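Local coordinates for glycolipid-binding domain-containing protein (Pseudomonas aeruginosa, PDB 2H1T) that is of unknown function but probably binds glycolipids, and may take part in glycolipid metabolism, at residues A[126-131]-A[159-164]. Residues are numbered along the deposited sequence; the frame is centred on the assembly and turned at random.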
ATOM      1  N   ARG A 126      26.297 -18.358  20.767  1.00 14.82           N
ATOM      2  CA  ARG A 126      25.267 -17.394  21.090  1.00 14.68           C
ATOM      3  C   ARG A 126      25.880 -16.003  21.240  1.00 14.00           C
ATOM      4  O   ARG A 126      26.990 -15.839  21.780  1.00 14.65           O
ATOM      5  CB  ARG A 126      24.577 -17.827  22.394  1.00 14.51           C
ATOM      6  CG  ARG A 126      23.664 -16.797  23.016  1.00 14.39           C
ATOM      7  CD  ARG A 126      23.272 -17.191  24.432  1.00 16.37           C
ATOM      8  NE  ARG A 126      22.290 -16.249  24.994  1.00 19.92           N
ATOM      9  CZ  ARG A 126      20.968 -16.358  24.877  1.00 15.83           C
ATOM     10  NH1 ARG A 126      20.441 -17.380  24.227  1.00 18.78           N
ATOM     11  NH2 ARG A 126      20.169 -15.430  25.414  1.00 16.97           N
ATOM     12  N   ALA A 127      25.164 -14.996  20.757  1.00 13.50           N
ATOM     13  CA  ALA A 127      25.501 -13.594  21.034  1.00 14.19           C
ATOM     14  C   ALA A 127      24.277 -12.809  21.483  1.00 16.04           C
ATOM     15  O   ALA A 127      23.177 -12.964  20.936  1.00 16.40           O
ATOM     16  CB  ALA A 127      26.102 -12.937  19.821  1.00 15.58           C
ATOM     17  N   GLU A 128      24.462 -11.936  22.468  1.00 16.26           N
ATOM     18  CA  GLU A 128      23.423 -11.016  22.814  1.00 15.80           C
ATOM     19  C   GLU A 128      23.816  -9.636  22.261  1.00 15.85           C
ATOM     20  O   GLU A 128      24.960  -9.198  22.412  1.00 13.87           O
ATOM     21  CB  GLU A 128      23.189 -10.999  24.315  1.00 15.48           C
ATOM     22  CG  GLU A 128      23.063 -12.405  24.927  1.00 18.17           C
ATOM     23  CD  GLU A 128      22.487 -12.402  26.328  1.00 21.34           C
ATOM     24  OE1 GLU A 128      22.612 -11.359  27.001  1.00 32.26           O
ATOM     25  OE2 GLU A 128      21.924 -13.433  26.782  1.00 29.01           O
ATOM     26  N   ILE A 129      22.867  -8.969  21.614  1.00 15.24           N
ATOM     27  CA  ILE A 129      23.139  -7.714  20.948  1.00 17.77           C
ATOM     28  C   ILE A 129      22.150  -6.680  21.465  1.00 16.68           C
ATOM     29  O   ILE A 129      21.162  -7.028  22.124  1.00 18.20           O
ATOM     30  CB  ILE A 129      23.072  -7.835  19.388  1.00 20.40           C
ATOM     31  CG1 ILE A 129      21.618  -7.965  18.909  1.00 20.04           C
ATOM     32  CG2 ILE A 129      23.879  -9.049  18.885  1.00 22.22           C
ATOM     33  CD1 ILE A 129      21.419  -7.830  17.436  1.00 21.85           C
ATOM     34  N   ARG A 130      22.486  -5.421  21.210  1.00 17.29           N
ATOM     35  CA  ARG A 130      21.604  -4.288  21.399  1.00 17.86           C
ATOM     36  C   ARG A 130      21.220  -3.732  20.025  1.00 18.30           C
ATOM     37  O   ARG A 130      22.034  -3.133  19.295  1.00 17.62           O
ATOM     38  CB  ARG A 130      22.253  -3.263  22.328  1.00 18.70           C
ATOM     39  CG  ARG A 130      21.332  -2.102  22.707  1.00 19.93           C
ATOM     40  CD  ARG A 130      22.034  -1.019  23.564  1.00 23.57           C
ATOM     41  NE  ARG A 130      22.422  -1.547  24.851  1.00 27.30           N
ATOM     42  CZ  ARG A 130      21.567  -1.825  25.843  1.00 35.46           C
ATOM     43  NH1 ARG A 130      20.245  -1.593  25.735  1.00 36.87           N
ATOM     44  NH2 ARG A 130      22.032  -2.360  26.969  1.00 38.05           N
ATOM     45  N   ALA A 131      19.982  -4.002  19.622  1.00 17.89           N
ATOM     46  CA  ALA A 131      19.521  -3.617  18.318  1.00 16.28           C
ATOM     47  C   ALA A 131      18.763  -2.306  18.389  1.00 15.12           C
ATOM     48  O   ALA A 131      18.047  -2.038  19.353  1.00 17.24           O
ATOM     49  CB  ALA A 131      18.598  -4.710  17.718  1.00 18.84           C
ATOM     50  N   GLU A 159      15.974 -14.622  19.571  1.00 14.32           N
ATOM     51  CA  GLU A 159      15.192 -14.412  20.796  1.00 14.80           C
ATOM     52  C   GLU A 159      15.082 -12.922  21.178  1.00 16.38           C
ATOM     53  O   GLU A 159      16.078 -12.195  21.176  1.00 15.24           O
ATOM     54  CB  GLU A 159      15.825 -15.143  21.977  1.00 15.11           C
ATOM     55  CG  GLU A 159      16.133 -16.616  21.735  1.00 16.87           C
ATOM     56  CD  GLU A 159      16.872 -17.272  22.872  1.00 19.36           C
ATOM     57  OE1 GLU A 159      16.210 -17.698  23.856  1.00 20.94           O
ATOM     58  OE2 GLU A 159      18.113 -17.386  22.770  1.00 18.16           O
ATOM     59  N   ASN A 160      13.890 -12.497  21.566  1.00 16.74           N
ATOM     60  CA  ASN A 160      13.723 -11.240  22.297  1.00 15.68           C
ATOM     61  C   ASN A 160      14.256 -11.372  23.716  1.00 17.61           C
ATOM     62  O   ASN A 160      13.934 -12.350  24.427  1.00 18.02           O
ATOM     63  CB  ASN A 160      12.241 -10.876  22.385  1.00 17.84           C
ATOM     64  CG  ASN A 160      11.987  -9.610  23.211  1.00 21.71           C
ATOM     65  OD1 ASN A 160      11.797  -9.671  24.447  1.00 29.97           O
ATOM     66  ND2 ASN A 160      11.955  -8.461  22.535  1.00 30.59           N
ATOM     67  N   LEU A 161      14.997 -10.367  24.156  1.00 19.26           N
ATOM     68  CA  LEU A 161      15.474 -10.357  25.531  1.00 20.51           C
ATOM     69  C   LEU A 161      14.754  -9.354  26.410  1.00 22.11           C
ATOM     70  O   LEU A 161      15.119  -9.205  27.573  1.00 23.42           O
ATOM     71  CB  LEU A 161      16.997 -10.168  25.587  1.00 19.39           C
ATOM     72  CG  LEU A 161      17.877 -11.201  24.893  1.00 20.79           C
ATOM     73  CD1 LEU A 161      19.353 -10.973  25.228  1.00 22.61           C
ATOM     74  CD2 LEU A 161      17.513 -12.585  25.273  1.00 24.10           C
ATOM     75  N   GLU A 162      13.709  -8.682  25.935  1.00 22.18           N
ATOM     76  CA  GLU A 162      13.129  -7.622  26.783  1.00 25.47           C
ATOM     77  C   GLU A 162      11.924  -8.025  27.629  1.00 28.87           C
ATOM     78  O   GLU A 162      11.493  -7.247  28.495  1.00 32.76           O
ATOM     79  CB  GLU A 162      12.791  -6.362  25.981  1.00 26.99           C
ATOM     80  CG  GLU A 162      13.947  -5.754  25.243  1.00 27.46           C
ATOM     81  CD  GLU A 162      14.850  -4.873  26.082  1.00 28.80           C
ATOM     82  OE1 GLU A 162      14.444  -4.413  27.165  1.00 35.52           O
ATOM     83  OE2 GLU A 162      15.984  -4.610  25.645  1.00 25.01           O
ATOM     84  N   GLY A 163      11.393  -9.234  27.437  1.00 30.98           N
ATOM     85  CA  GLY A 163      10.305  -9.708  28.292  1.00 29.48           C
ATOM     86  C   GLY A 163       9.209 -10.491  27.606  1.00 30.49           C
ATOM     87  O   GLY A 163       8.560 -11.301  28.270  1.00 33.49           O
ATOM     88  N   SER A 164       8.977 -10.252  26.308  1.00 30.26           N
ATOM     89  CA  SER A 164       8.008 -11.070  25.500  1.00 27.82           C
ATOM     90  C   SER A 164       8.306 -12.578  25.440  1.00 27.05           C
ATOM     91  O   SER A 164       7.421 -13.378  25.199  1.00 30.55           O
ATOM     92  CB  SER A 164       7.991 -10.605  24.050  1.00 27.95           C
ATOM     93  OG  SER A 164       9.191 -11.004  23.422  1.00 23.02           O
TER
HETATM   94  O   HOH W   1      17.673 -16.372  25.931  1.00 34.83           O
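R126 reaches E159 through a salt bridge, with NH1 2.7 Å from OE2. The bond is bent, 138° at the hydrogen. NH1 meets the syn side of OE2, and the guanidinium and carboxylate planes stand 85° apart, so one nitrogen does the work and no paired, flat bridge forms. A water joins the second oxygen: it accepts from R126 NH2 and donates to E159 OE1. Beside this polar link, the side chain of L161, just past the end of strand 155-160, lies against E128 and R126. Its CD1 lies 3.6 Å from CD of E128, against the carboxylate end, and its CD2 is 3.9 Å from NH2 of R126.

E128 holds the arginine from its own strand. E128 OE2 takes NH2 of R126 at 3.0 Å, in the guanidinium plane, and NE weakly. R126 has CG anti to the backbone N (chi1 169°) and an extended chain, which carries its guanidinium between the two carboxylates. E159 OE1 also forms a salt bridge with K167, so the network extends to the next strand. The chain turns through L161: N160 OD1 accepts from E162 N at 2.6 Å, an Asx turn at the end of strand 155-160.

Strands 126-135 and 155-160 are not direct neighbours. Strand 142-152 runs between them in the mixed sheet, bonded to both, and R126 and L161 bridge over it, touching A147 and R145. Helix 113-119 packs against A127 and I129.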